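Local coordinates for D-alanyl transferase DltD (Enterococcus faecalis, PDB 6O93), which probably transfers D-alanine onto lipoteichoic acid in Gram-positive cell wall biogenesis, as a membrane-associated D-alanyl transferase of the SGNH hydrolase clan, at residues A[39-44]-A[66-71]; A[46-51]-A[102-107]; A[77-82]-A[270-275]; A[292-297]-A[331-336]. All coordinates share one frame; numbering follows the deposited sequence.

Interaction 1 (A[39-44]-A[66-71]); sequences KYVPFF and RNYRPF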
loop_
_atom_site.group_PDB
_atom_site.type_symbol
_atom_site.label_atom_id
_atom_site.label_comp_id
_atom_site.label_asym_id
_atom_site.label_seq_id
_atom_site.Cartn_x
_atom_site.Cartn_y
_atom_site.Cartn_z
ATOM N N LYS A 39 -12.181 -10.641 9.740
ATOM C CA LYS A 39 -12.908 -10.815 8.493
ATOM C C LYS A 39 -12.377 -9.944 7.365
ATOM O O LYS A 39 -12.621 -10.257 6.195
ATOM C CB LYS A 39 -14.394 -10.505 8.705
ATOM C CG LYS A 39 -15.086 -11.439 9.686
ATOM C CD LYS A 39 -16.556 -11.084 9.850
ATOM C CE LYS A 39 -17.279 -12.098 10.724
ATOM N NZ LYS A 39 -18.717 -11.752 10.903
ATOM N N TYR A 40 -11.661 -8.869 7.683
ATOM C CA TYR A 40 -11.157 -7.934 6.687
ATOM C C TYR A 40 -9.643 -8.059 6.596
ATOM O O TYR A 40 -8.936 -7.871 7.593
ATOM C CB TYR A 40 -11.574 -6.501 7.030
ATOM C CG TYR A 40 -13.055 -6.260 6.837
ATOM C CD1 TYR A 40 -13.574 -5.990 5.579
ATOM C CD2 TYR A 40 -13.937 -6.321 7.909
ATOM C CE1 TYR A 40 -14.926 -5.782 5.390
ATOM C CE2 TYR A 40 -15.296 -6.111 7.732
ATOM C CZ TYR A 40 -15.784 -5.842 6.468
ATOM O OH TYR A 40 -17.133 -5.636 6.278
ATOM N N VAL A 41 -9.153 -8.375 5.400
ATOM C CA VAL A 41 -7.721 -8.501 5.142
ATOM C C VAL A 41 -7.218 -7.139 4.669
ATOM O O VAL A 41 -7.644 -6.677 3.596
ATOM C CB VAL A 41 -7.434 -9.588 4.098
ATOM C CG1 VAL A 41 -5.935 -9.740 3.876
ATOM C CG2 VAL A 41 -8.048 -10.916 4.523
ATOM N N PRO A 42 -6.343 -6.466 5.417
ATOM C CA PRO A 42 -5.858 -5.157 4.960
ATOM C C PRO A 42 -5.020 -5.297 3.697
ATOM O O PRO A 42 -4.104 -6.119 3.629
ATOM C CB PRO A 42 -5.024 -4.649 6.142
ATOM C CG PRO A 42 -4.591 -5.883 6.856
ATOM C CD PRO A 42 -5.722 -6.866 6.694
ATOM N N PHE A 43 -5.357 -4.492 2.693
ATOM C CA PHE A 43 -4.593 -4.383 1.453
ATOM C C PHE A 43 -3.831 -3.065 1.515
ATOM O O PHE A 43 -4.401 -2.001 1.255
ATOM C CB PHE A 43 -5.502 -4.416 0.226
ATOM C CG PHE A 43 -5.888 -5.794 -0.224
ATOM C CD1 PHE A 43 -6.265 -6.763 0.688
ATOM C CD2 PHE A 43 -5.908 -6.107 -1.573
ATOM C CE1 PHE A 43 -6.636 -8.026 0.264
ATOM C CE2 PHE A 43 -6.278 -7.366 -2.003
ATOM C CZ PHE A 43 -6.643 -8.327 -1.081
ATOM N N PHE A 44 -2.546 -3.135 1.857
ATOM C CA PHE A 44 -1.693 -1.954 1.861
ATOM C C PHE A 44 -1.176 -1.703 0.449
ATOM O O PHE A 44 -0.529 -2.572 -0.147
ATOM C CB PHE A 44 -0.529 -2.136 2.833
ATOM C CG PHE A 44 -0.955 -2.451 4.240
ATOM C CD1 PHE A 44 -1.416 -1.450 5.081
ATOM C CD2 PHE A 44 -0.887 -3.749 4.724
ATOM C CE1 PHE A 44 -1.805 -1.737 6.378
ATOM C CE2 PHE A 44 -1.273 -4.041 6.022
ATOM C CZ PHE A 44 -1.735 -3.035 6.849
ATOM N N ARG A 66 -16.872 -15.150 0.020
ATOM C CA ARG A 66 -15.737 -15.718 0.726
ATOM C C ARG A 66 -15.808 -15.371 2.212
ATOM O O ARG A 66 -16.595 -14.527 2.648
ATOM C CB ARG A 66 -14.429 -15.217 0.115
ATOM C CG ARG A 66 -14.247 -15.624 -1.340
ATOM C CD ARG A 66 -13.004 -14.999 -1.953
ATOM N NE ARG A 66 -12.854 -15.359 -3.361
ATOM C CZ ARG A 66 -12.040 -14.740 -4.211
ATOM N NH1 ARG A 66 -11.298 -13.719 -3.804
ATOM N NH2 ARG A 66 -11.970 -15.141 -5.472
ATOM N N ASN A 67 -14.975 -16.049 3.000
ATOM C CA ASN A 67 -14.908 -15.797 4.434
ATOM C C ASN A 67 -14.028 -14.602 4.780
ATOM O O ASN A 67 -13.677 -14.428 5.952
ATOM C CB ASN A 67 -14.403 -17.045 5.167
ATOM C CG ASN A 67 -13.055 -17.515 4.660
ATOM O OD1 ASN A 67 -12.382 -16.815 3.904
ATOM N ND2 ASN A 67 -12.655 -18.712 5.074
ATOM N N TYR A 68 -13.664 -13.785 3.794
ATOM C CA TYR A 68 -12.873 -12.589 4.032
ATOM C C TYR A 68 -13.234 -11.552 2.982
ATOM O O TYR A 68 -13.781 -11.873 1.923
ATOM C CB TYR A 68 -11.366 -12.880 3.983
ATOM C CG TYR A 68 -10.868 -13.229 2.598
ATOM C CD1 TYR A 68 -10.413 -12.242 1.732
ATOM C CD2 TYR A 68 -10.860 -14.544 2.153
ATOM C CE1 TYR A 68 -9.963 -12.556 0.463
ATOM C CE2 TYR A 68 -10.412 -14.869 0.889
ATOM C CZ TYR A 68 -9.965 -13.871 0.049
ATOM O OH TYR A 68 -9.520 -14.194 -1.212
ATOM N N ARG A 69 -12.914 -10.296 3.285
ATOM C CA ARG A 69 -13.063 -9.204 2.343
ATOM C C ARG A 69 -11.799 -8.361 2.414
ATOM O O ARG A 69 -11.224 -8.205 3.501
ATOM C CB ARG A 69 -14.283 -8.326 2.650
ATOM C CG ARG A 69 -15.622 -9.034 2.527
ATOM C CD ARG A 69 -15.943 -9.387 1.086
ATOM N NE ARG A 69 -17.290 -9.936 0.952
ATOM C CZ ARG A 69 -17.626 -11.182 1.267
ATOM N NH1 ARG A 69 -16.717 -12.025 1.740
ATOM N NH2 ARG A 69 -18.878 -11.590 1.110
ATOM N N PRO A 70 -11.334 -7.818 1.293
ATOM C CA PRO A 70 -10.243 -6.843 1.364
ATOM C C PRO A 70 -10.683 -5.580 2.083
ATOM O O PRO A 70 -11.856 -5.195 2.057
ATOM C CB PRO A 70 -9.919 -6.557 -0.108
ATOM C CG PRO A 70 -10.477 -7.719 -0.864
ATOM C CD PRO A 70 -11.685 -8.150 -0.098
ATOM N N PHE A 71 -9.725 -4.934 2.740
ATOM C CA PHE A 71 -9.921 -3.595 3.292
ATOM C C PHE A 71 -8.838 -2.712 2.685
ATOM O O PHE A 71 -7.678 -2.761 3.106
ATOM C CB PHE A 71 -9.862 -3.595 4.815
ATOM C CG PHE A 71 -10.497 -2.381 5.439
ATOM C CD1 PHE A 71 -9.868 -1.148 5.385
ATOM C CD2 PHE A 71 -11.724 -2.474 6.069
ATOM C CE1 PHE A 71 -10.453 -0.032 5.950
ATOM C CE2 PHE A 71 -12.315 -1.360 6.639
ATOM C CZ PHE A 71 -11.678 -0.139 6.580
#
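Tyr40 and Val41 meet Arg69 and Pro70 in parallel pairing, and the backbone donors and acceptors are used in alternation. Arg69 N gives to Lys39 O (2.9 Å), Val41 N to Arg69 O, Phe71 N to Val41 O, and Phe43 N to Phe71 O in a bond bent by only 5° at the hydrogen. The last two donors stand above the planes of their carbonyls. Beyond the pairing, Arg69 curls at chi2 (-68°) and its NH1 reaches back to Arg66 O (2.7 Å) and Tyr68 O (2.9 Å), while NH2 makes a salt bridge to Glu62; Tyr68 OH is bound to Asp363. On one face of the sheet the edge of the Phe71 ring points at the face of Tyr40, planes perpendicular and centroids 5.9 Å apart. On the other, Pro70 CB sits over the Phe43 ring, 3.7 Å from its centroid, a CH-pi contact. The pair closes the beta-alpha-beta unit of strand 40-44, helix 57-63 and strand 69-73, with helix 10-17 against Tyr40 and helix 352-367 against Val41, Phe43 and Tyr68.

Interaction 2 (A[46-51]-A[102-107]); sequences SSELSR and ILSPQW. With NA (sodium ion), chain K; PO4 (phosphate ion), chain F.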
loop_
_atom_site.group_PDB
_atom_site.type_symbol
_atom_site.label_atom_id
_atom_site.label_comp_id
_atom_site.label_asym_id
_atom_site.label_seq_id
_atom_site.Cartn_x
_atom_site.Cartn_y
_atom_site.Cartn_z
ATOM N N SER A 46 -1.367 1.695 -2.949
ATOM C CA SER A 46 -1.550 3.097 -3.302
ATOM C C SER A 46 -2.646 3.233 -4.359
ATOM O O SER A 46 -3.697 2.594 -4.238
ATOM C CB SER A 46 -0.215 3.705 -3.753
ATOM O OG SER A 46 0.421 2.925 -4.749
ATOM N N SER A 47 -2.431 4.057 -5.392
ATOM C CA SER A 47 -3.527 4.428 -6.283
ATOM C C SER A 47 -4.075 3.248 -7.079
ATOM O O SER A 47 -5.218 3.311 -7.546
ATOM C CB SER A 47 -3.080 5.532 -7.245
ATOM O OG SER A 47 -2.000 5.111 -8.062
ATOM N N GLU A 48 -3.301 2.176 -7.246
ATOM C CA GLU A 48 -3.786 1.037 -8.018
ATOM C C GLU A 48 -4.991 0.370 -7.366
ATOM O O GLU A 48 -5.772 -0.291 -8.060
ATOM C CB GLU A 48 -2.664 0.013 -8.216
ATOM C CG GLU A 48 -2.233 -0.743 -6.956
ATOM C CD GLU A 48 -1.423 0.106 -5.996
ATOM O OE1 GLU A 48 -0.936 1.181 -6.410
ATOM O OE2 GLU A 48 -1.274 -0.303 -4.826
ATOM N N LEU A 49 -5.163 0.532 -6.052
ATOM C CA LEU A 49 -6.272 -0.103 -5.350
ATOM C C LEU A 49 -7.634 0.342 -5.871
ATOM O O LEU A 49 -8.610 -0.399 -5.722
ATOM C CB LEU A 49 -6.177 0.192 -3.850
ATOM C CG LEU A 49 -4.940 -0.350 -3.131
ATOM C CD1 LEU A 49 -4.926 0.101 -1.682
ATOM C CD2 LEU A 49 -4.879 -1.868 -3.213
ATOM N N SER A 50 -7.725 1.527 -6.474
ATOM C CA SER A 50 -9.003 2.057 -6.934
ATOM C C SER A 50 -9.392 1.570 -8.324
ATOM O O SER A 50 -10.498 1.878 -8.782
ATOM C CB SER A 50 -8.970 3.589 -6.930
ATOM O OG SER A 50 -8.029 4.082 -7.870
ATOM N N ARG A 51 -8.522 0.820 -9.002
ATOM C CA ARG A 51 -8.804 0.325 -10.349
ATOM C C ARG A 51 -9.773 -0.850 -10.245
ATOM O O ARG A 51 -9.413 -2.022 -10.382
ATOM C CB ARG A 51 -7.514 -0.065 -11.058
ATOM C CG ARG A 51 -6.910 1.055 -11.886
ATOM C CD ARG A 51 -6.667 2.310 -11.065
ATOM N NE ARG A 51 -6.090 3.372 -11.881
ATOM C CZ ARG A 51 -5.717 4.560 -11.417
ATOM N NH1 ARG A 51 -5.853 4.854 -10.131
ATOM N NH2 ARG A 51 -5.200 5.457 -12.245
ATOM N N ILE A 102 0.896 -4.385 -1.596
ATOM C CA ILE A 102 1.103 -4.187 -3.024
ATOM C C ILE A 102 2.212 -3.158 -3.198
ATOM O O ILE A 102 2.026 -1.967 -2.924
ATOM C CB ILE A 102 -0.189 -3.754 -3.727
ATOM C CG1 ILE A 102 -1.231 -4.871 -3.611
ATOM C CG2 ILE A 102 0.089 -3.429 -5.192
ATOM C CD1 ILE A 102 -2.599 -4.488 -4.100
ATOM N N LEU A 103 3.373 -3.620 -3.648
ATOM C CA LEU A 103 4.484 -2.728 -3.927
ATOM C C LEU A 103 4.267 -2.017 -5.257
ATOM O O LEU A 103 3.617 -2.534 -6.167
ATOM C CB LEU A 103 5.798 -3.506 -3.961
ATOM C CG LEU A 103 6.377 -3.883 -2.596
ATOM C CD1 LEU A 103 7.191 -5.165 -2.680
ATOM C CD2 LEU A 103 7.230 -2.744 -2.048
ATOM N N SER A 104 4.806 -0.807 -5.351
ATOM C CA SER A 104 4.843 -0.071 -6.605
ATOM C C SER A 104 6.296 0.254 -6.913
ATOM O O SER A 104 6.950 0.944 -6.112
ATOM C CB SER A 104 4.012 1.213 -6.524
ATOM O OG SER A 104 2.625 0.928 -6.451
ATOM N N PRO A 105 6.860 -0.220 -8.026
ATOM C CA PRO A 105 8.239 0.173 -8.356
ATOM C C PRO A 105 8.430 1.674 -8.385
ATOM O O PRO A 105 9.521 2.166 -8.067
ATOM C CB PRO A 105 8.457 -0.448 -9.742
ATOM C CG PRO A 105 7.473 -1.552 -9.829
ATOM C CD PRO A 105 6.279 -1.102 -9.052
ATOM N N GLN A 106 7.384 2.419 -8.747
ATOM C CA GLN A 106 7.484 3.867 -8.860
ATOM C C GLN A 106 7.712 4.536 -7.511
ATOM O O GLN A 106 8.111 5.704 -7.474
ATOM C CB GLN A 106 6.219 4.429 -9.512
ATOM C CG GLN A 106 5.936 3.888 -10.910
ATOM C CD GLN A 106 5.283 2.512 -10.894
ATOM O OE1 GLN A 106 4.840 2.031 -9.849
ATOM N NE2 GLN A 106 5.226 1.871 -12.056
ATOM N N TRP A 107 7.466 3.826 -6.407
ATOM C CA TRP A 107 7.760 4.374 -5.088
ATOM C C TRP A 107 9.247 4.650 -4.911
ATOM O O TRP A 107 9.626 5.601 -4.217
ATOM C CB TRP A 107 7.307 3.405 -3.995
ATOM C CG TRP A 107 5.831 3.292 -3.802
ATOM C CD1 TRP A 107 4.852 3.972 -4.466
ATOM C CD2 TRP A 107 5.164 2.442 -2.864
ATOM N NE1 TRP A 107 3.616 3.595 -3.998
ATOM C CE2 TRP A 107 3.783 2.658 -3.013
ATOM C CE3 TRP A 107 5.606 1.520 -1.909
ATOM C CZ2 TRP A 107 2.836 1.983 -2.244
ATOM C CZ3 TRP A 107 4.668 0.852 -1.147
ATOM C CH2 TRP A 107 3.298 1.086 -1.319
HETATM NA NA NA K . 0.605 2.738 -7.546
HETATM P P PO4 F . 1.324 6.148 -6.432
HETATM O O1 PO4 F . 1.728 6.487 -5.016
HETATM O O2 PO4 F . 2.421 5.341 -7.086
HETATM O O3 PO4 F . 1.098 7.420 -7.215
HETATM O O4 PO4 F . 0.047 5.343 -6.418
HETATM O O HOH W 1 1.257 0.056 -4.292
#
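Ser46 faces Ser104 and Trp107 where two loops leave the parallel sheet for short 3-10 turns, 47-50 and 105-107; the nearest CA atoms, of Ser46 and Ile102, are 7.8 Å apart, so side chains make the contact. Between them lies a sodium ion, held by Ser46 OG (2.8 Å), Glu48 OE1 (2.5 Å), Ser104 OG (2.9 Å) and O4 of a phosphate probably from the crystallisation liquor. Glu48 CG lies between the backbone N and carbonyl carbon (chi1 70°) and the chain bends again at chi2, turning the carboxylate back toward Ser46 N. OE2 meets that N (2.7 Å) on its syn side but 35° out of plane. A water donates to OE2 and Ile102 O and accepts from both metal-binding serines. Trp107 NE1 bonds weakly to Ser46 OG (3.3 Å). Ser47 OG donates to phosphate O4 and is hydrogen-bonded to His349 NE2, consistent with an SGNH-type triad. Away from the metal, Leu49 CD2 packs on Ile102 CD1 (3.6 Å), and helix 352-367 touches both through Trp355.

Interaction 3 (A[77-82]-A[270-275]); sequences GTQSLT and SPEYGD. With PO4 (phosphate ion), chain F.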
loop_
_atom_site.group_PDB
_atom_site.type_symbol
_atom_site.label_atom_id
_atom_site.label_comp_id
_atom_site.label_asym_id
_atom_site.label_seq_id
_atom_site.Cartn_x
_atom_site.Cartn_y
_atom_site.Cartn_z
ATOM N N GLY A 77 0.116 8.514 -3.432
ATOM C CA GLY A 77 0.992 9.209 -2.515
ATOM C C GLY A 77 1.259 8.513 -1.196
ATOM O O GLY A 77 2.015 9.055 -0.379
ATOM N N THR A 78 0.671 7.340 -0.954
ATOM C CA THR A 78 0.892 6.598 0.289
ATOM C C THR A 78 1.936 5.518 0.022
ATOM O O THR A 78 1.639 4.491 -0.592
ATOM C CB THR A 78 -0.409 5.996 0.815
ATOM O OG1 THR A 78 -0.974 5.117 -0.163
ATOM C CG2 THR A 78 -1.418 7.092 1.146
ATOM N N GLN A 79 3.163 5.750 0.494
ATOM C CA GLN A 79 4.262 4.816 0.312
ATOM C C GLN A 79 4.600 4.145 1.650
ATOM O O GLN A 79 3.799 4.180 2.598
ATOM C CB GLN A 79 5.450 5.554 -0.317
ATOM C CG GLN A 79 5.105 6.217 -1.649
ATOM C CD GLN A 79 6.327 6.654 -2.442
ATOM O OE1 GLN A 79 7.468 6.410 -2.044
ATOM N NE2 GLN A 79 6.090 7.305 -3.574
ATOM N N SER A 80 5.785 3.532 1.725
ATOM C CA SER A 80 6.074 2.608 2.818
ATOM C C SER A 80 6.099 3.314 4.169
ATOM O O SER A 80 5.638 2.758 5.172
ATOM C CB SER A 80 7.401 1.896 2.568
ATOM O OG SER A 80 7.291 0.989 1.486
ATOM N N LEU A 81 6.641 4.530 4.220
ATOM C CA LEU A 81 6.754 5.226 5.500
ATOM C C LEU A 81 5.376 5.510 6.085
ATOM O O LEU A 81 5.127 5.264 7.270
ATOM C CB LEU A 81 7.550 6.518 5.325
ATOM C CG LEU A 81 7.964 7.232 6.615
ATOM C CD1 LEU A 81 8.855 6.343 7.470
ATOM C CD2 LEU A 81 8.670 8.530 6.289
ATOM N N THR A 82 4.464 6.028 5.259
ATOM C CA THR A 82 3.083 6.213 5.693
ATOM C C THR A 82 2.479 4.897 6.163
ATOM O O THR A 82 1.842 4.831 7.221
ATOM C CB THR A 82 2.250 6.800 4.552
ATOM O OG1 THR A 82 2.706 8.122 4.246
ATOM C CG2 THR A 82 0.775 6.845 4.929
ATOM N N SER A 270 17.065 4.212 -3.628
ATOM C CA SER A 270 16.001 5.008 -3.030
ATOM C C SER A 270 15.969 4.894 -1.510
ATOM O O SER A 270 16.219 3.813 -0.959
ATOM C CB SER A 270 14.646 4.575 -3.594
ATOM O OG SER A 270 13.598 5.327 -3.013
ATOM N N PRO A 271 15.655 5.981 -0.798
ATOM C CA PRO A 271 15.316 5.844 0.626
ATOM C C PRO A 271 14.091 4.981 0.863
ATOM O O PRO A 271 13.869 4.542 1.999
ATOM C CB PRO A 271 15.074 7.293 1.075
ATOM C CG PRO A 271 15.775 8.134 0.072
ATOM C CD PRO A 271 15.686 7.392 -1.221
ATOM N N GLU A 272 13.286 4.725 -0.172
ATOM C CA GLU A 272 12.092 3.906 -0.001
ATOM C C GLU A 272 12.445 2.487 0.423
ATOM O O GLU A 272 11.635 1.819 1.075
ATOM C CB GLU A 272 11.281 3.893 -1.301
ATOM C CG GLU A 272 9.970 3.109 -1.230
ATOM C CD GLU A 272 8.923 3.781 -0.363
ATOM O OE1 GLU A 272 9.075 4.984 -0.061
ATOM O OE2 GLU A 272 7.942 3.105 0.014
ATOM N N TYR A 273 13.638 2.004 0.062
ATOM C CA TYR A 273 14.066 0.691 0.533
ATOM C C TYR A 273 14.190 0.678 2.049
ATOM O O TYR A 273 13.861 -0.324 2.699
ATOM C CB TYR A 273 15.392 0.294 -0.119
ATOM C CG TYR A 273 15.265 0.027 -1.597
ATOM C CD1 TYR A 273 14.683 -1.145 -2.060
ATOM C CD2 TYR A 273 15.716 0.950 -2.533
ATOM C CE1 TYR A 273 14.555 -1.395 -3.410
ATOM C CE2 TYR A 273 15.594 0.710 -3.887
ATOM C CZ TYR A 273 15.010 -0.465 -4.318
ATOM O OH TYR A 273 14.881 -0.713 -5.662
ATOM N N GLY A 274 14.653 1.786 2.632
ATOM C CA GLY A 274 14.661 1.901 4.081
ATOM C C GLY A 274 13.267 2.060 4.660
ATOM O O GLY A 274 12.934 1.445 5.678
ATOM N N ASP A 275 12.434 2.890 4.027
ATOM C CA ASP A 275 11.062 3.054 4.496
ATOM C C ASP A 275 10.291 1.747 4.375
ATOM O O ASP A 275 9.455 1.424 5.228
ATOM C CB ASP A 275 10.364 4.162 3.708
ATOM C CG ASP A 275 11.008 5.514 3.908
ATOM O OD1 ASP A 275 11.911 5.627 4.764
ATOM O OD2 ASP A 275 10.612 6.467 3.205
HETATM P P PO4 F . 1.324 6.148 -6.432
HETATM O O1 PO4 F . 1.728 6.487 -5.016
HETATM O O2 PO4 F . 2.421 5.341 -7.086
HETATM O O3 PO4 F . 1.098 7.420 -7.215
HETATM O O4 PO4 F . 0.047 5.343 -6.418
HETATM O O HOH W 2 8.010 6.062 2.223
#
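Ser80 and Leu81, in the first turn of helix 80-90, approach the beginning of helix 272-285, the closest CA atoms being those of Leu81 and Asp275 at 4.9 Å; Gln79 is the N-cap residue of the first helix. The carboxylate of Glu272 reaches across to the start of helix 80-90; its CG lies anti to the backbone N (chi1 -178°) and the chain then bends at chi2. As modelled, OE2 accepts from Ser80 N (2.8 Å) and Ser80 OG (2.7 Å), though the position of this oxygen is less certain. OE1 takes a proton from a water, which gives another to Asp275 OD2 (2.8 Å) and accepts from Leu81 N (2.9 Å). Leu81 CB lies 3.7 Å from Asp275 OD2, while Asp275 OD1 is bound by Tyr143 and Arg147. Nearby, Gly77 N donates to phosphate O1 (3.0 Å). Ser270 OG accepts from Glu272 N, a capping bond in the turn leading into that helix. Around the junction, Leu81 packs on helices 115-121 and 139-148, and Trp107 touches Gln79 and Glu272.

Interaction 4 (A[292-297]-A[331-336]); sequences FVIPPV and IADFST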
loop_
_atom_site.group_PDB
_atom_site.type_symbol
_atom_site.label_atom_id
_atom_site.label_comp_id
_atom_site.label_asym_id
_atom_site.label_seq_id
_atom_site.Cartn_x
_atom_site.Cartn_y
_atom_site.Cartn_z
ATOM N N PHE A 292 3.110 -10.338 -0.581
ATOM C CA PHE A 292 3.612 -9.171 -1.291
ATOM C C PHE A 292 3.387 -9.334 -2.788
ATOM O O PHE A 292 3.627 -10.407 -3.350
ATOM C CB PHE A 292 5.099 -8.958 -1.001
ATOM C CG PHE A 292 5.393 -8.651 0.439
ATOM C CD1 PHE A 292 5.605 -9.673 1.350
ATOM C CD2 PHE A 292 5.445 -7.342 0.885
ATOM C CE1 PHE A 292 5.867 -9.393 2.679
ATOM C CE2 PHE A 292 5.706 -7.057 2.214
ATOM C CZ PHE A 292 5.918 -8.084 3.111
ATOM N N VAL A 293 2.930 -8.262 -3.430
ATOM C CA VAL A 293 2.614 -8.260 -4.854
ATOM C C VAL A 293 3.493 -7.224 -5.539
ATOM O O VAL A 293 3.610 -6.090 -5.063
ATOM C CB VAL A 293 1.125 -7.960 -5.101
ATOM C CG1 VAL A 293 0.815 -7.972 -6.590
ATOM C CG2 VAL A 293 0.249 -8.961 -4.359
ATOM N N ILE A 294 4.111 -7.614 -6.650
ATOM C CA ILE A 294 4.911 -6.713 -7.471
ATOM C C ILE A 294 4.267 -6.659 -8.851
ATOM O O ILE A 294 4.224 -7.675 -9.551
ATOM C CB ILE A 294 6.378 -7.159 -7.579
ATOM C CG1 ILE A 294 7.000 -7.310 -6.190
ATOM C CG2 ILE A 294 7.175 -6.148 -8.402
ATOM C CD1 ILE A 294 8.414 -7.857 -6.211
ATOM N N PRO A 295 3.759 -5.512 -9.293
ATOM C CA PRO A 295 3.109 -5.446 -10.598
ATOM C C PRO A 295 4.119 -5.186 -11.700
ATOM O O PRO A 295 5.268 -4.809 -11.429
ATOM C CB PRO A 295 2.145 -4.265 -10.444
ATOM C CG PRO A 295 2.885 -3.343 -9.537
ATOM C CD PRO A 295 3.671 -4.221 -8.583
ATOM N N PRO A 296 3.730 -5.380 -12.956
ATOM C CA PRO A 296 4.599 -4.972 -14.066
ATOM C C PRO A 296 4.256 -3.584 -14.574
ATOM O O PRO A 296 3.363 -2.917 -14.041
ATOM C CB PRO A 296 4.317 -6.040 -15.126
ATOM C CG PRO A 296 2.859 -6.365 -14.909
ATOM C CD PRO A 296 2.586 -6.184 -13.425
ATOM N N VAL A 297 4.973 -3.140 -15.601
ATOM C CA VAL A 297 4.595 -1.982 -16.399
ATOM C C VAL A 297 4.273 -2.482 -17.799
ATOM O O VAL A 297 5.001 -3.314 -18.352
ATOM C CB VAL A 297 5.711 -0.918 -16.430
ATOM C CG1 VAL A 297 5.352 0.213 -17.386
ATOM C CG2 VAL A 297 5.963 -0.372 -15.029
ATOM N N ILE A 331 5.403 -14.164 -2.057
ATOM C CA ILE A 331 5.640 -13.089 -3.015
ATOM C C ILE A 331 4.994 -13.468 -4.340
ATOM O O ILE A 331 5.355 -14.484 -4.944
ATOM C CB ILE A 331 7.140 -12.814 -3.214
ATOM C CG1 ILE A 331 7.819 -12.543 -1.868
ATOM C CG2 ILE A 331 7.342 -11.630 -4.156
ATOM C CD1 ILE A 331 9.320 -12.362 -1.970
ATOM N N ALA A 332 4.052 -12.644 -4.795
ATOM C CA ALA A 332 3.449 -12.790 -6.119
ATOM C C ALA A 332 4.115 -11.763 -7.029
ATOM O O ALA A 332 3.699 -10.607 -7.103
ATOM C CB ALA A 332 1.937 -12.603 -6.058
ATOM N N ASP A 333 5.164 -12.195 -7.726
ATOM C CA ASP A 333 5.955 -11.309 -8.579
ATOM C C ASP A 333 5.406 -11.381 -9.998
ATOM O O ASP A 333 5.686 -12.327 -10.738
ATOM C CB ASP A 333 7.429 -11.700 -8.535
ATOM C CG ASP A 333 8.301 -10.787 -9.378
ATOM O OD1 ASP A 333 7.787 -9.763 -9.878
ATOM O OD2 ASP A 333 9.501 -11.095 -9.543
ATOM N N PHE A 334 4.629 -10.372 -10.385
ATOM C CA PHE A 334 4.110 -10.266 -11.740
ATOM C C PHE A 334 4.882 -9.249 -12.582
ATOM O O PHE A 334 4.380 -8.803 -13.618
ATOM C CB PHE A 334 2.623 -9.907 -11.709
ATOM C CG PHE A 334 1.762 -10.942 -11.037
ATOM C CD1 PHE A 334 1.573 -12.186 -11.613
ATOM C CD2 PHE A 334 1.133 -10.664 -9.835
ATOM C CE1 PHE A 334 0.779 -13.137 -10.999
ATOM C CE2 PHE A 334 0.338 -11.611 -9.216
ATOM C CZ PHE A 334 0.161 -12.848 -9.799
ATOM N N SER A 335 6.095 -8.877 -12.161
ATOM C CA SER A 335 6.875 -7.909 -12.921
ATOM C C SER A 335 7.296 -8.449 -14.283
ATOM O O SER A 335 7.571 -7.658 -15.190
ATOM C CB SER A 335 8.113 -7.481 -12.127
ATOM O OG SER A 335 8.986 -8.576 -11.904
ATOM N N THR A 336 7.349 -9.771 -14.445
ATOM C CA THR A 336 7.666 -10.383 -15.729
ATOM C C THR A 336 6.457 -10.493 -16.647
ATOM O O THR A 336 6.595 -11.007 -17.763
ATOM C CB THR A 336 8.262 -11.777 -15.517
ATOM O OG1 THR A 336 7.392 -12.544 -14.675
ATOM C CG2 THR A 336 9.641 -11.681 -14.878
HETATM O O HOH W 3 7.481 -4.829 -15.470
#
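Ile294 and Asp333 lie paired on one face of two parallel strands, their side chains crossing at a slant. Asp333 CG is anti to the backbone N (chi1 -179°), which brings OD1 to 3.7 Å from Ile294 CB. That same oxygen accepts from Ser335 OG (2.6 Å), on the syn side and near the carboxylate plane, and from Ser335 N (3.0 Å), which comes from above the plane. The bond to the backbone N two residues on makes an Asx turn just as strand 331-333 ends. The second oxygen, OD2, belongs to a salt bridge with Lys320, and Ser335 OG has a further partner in Gln313. Ile331 shares this face, its CG2 loosely approaching Ile294 CD1.

These strands are the last two of the parallel sheet, joined by a crossover through helices 299-305 and 309-324, and strand 331-333 forms its edge within the chain. Ala332 N gives to Phe292 O (2.7 Å), Ile294 N to Ala332 O, and Phe334 N to Ile294 O.

On the opposite face Val293 and Ala332 are paired, and Val293 CG1 meets the edge of the Phe334 ring at CD2 (4.2 Å). Helix 352-367 packs on Val293 and Phe334. Past the strands the Pro296 ring lies against the Phe334 backbone, its CB 3.1 Å from Phe334 O. A water accepts from Val297 N and lies within hydrogen-bonding distance of Ser335 O.

Of the four contacts, two pair strands of one parallel sheet, one joins loops at its strand ends, and one joins two flanking helices. Interactions 1 and 4 pair strands at the two outer margins, with centres about 20 Å apart; both rest on backbone bonds and apolar packing, and both have helix 352-367 against one face. Interactions 2 and 3 lie deeper, entirely among buried residues, and are polar: a metal site in one, a carboxylate and a water at helix starts in the other. Interaction 2 is the hub. Its Ile102 N probably bonds to Phe44 O of interaction 1, its Leu103 N to Val293 O of interaction 4, and its Trp107 packs on interaction 3, with which it shares the phosphate.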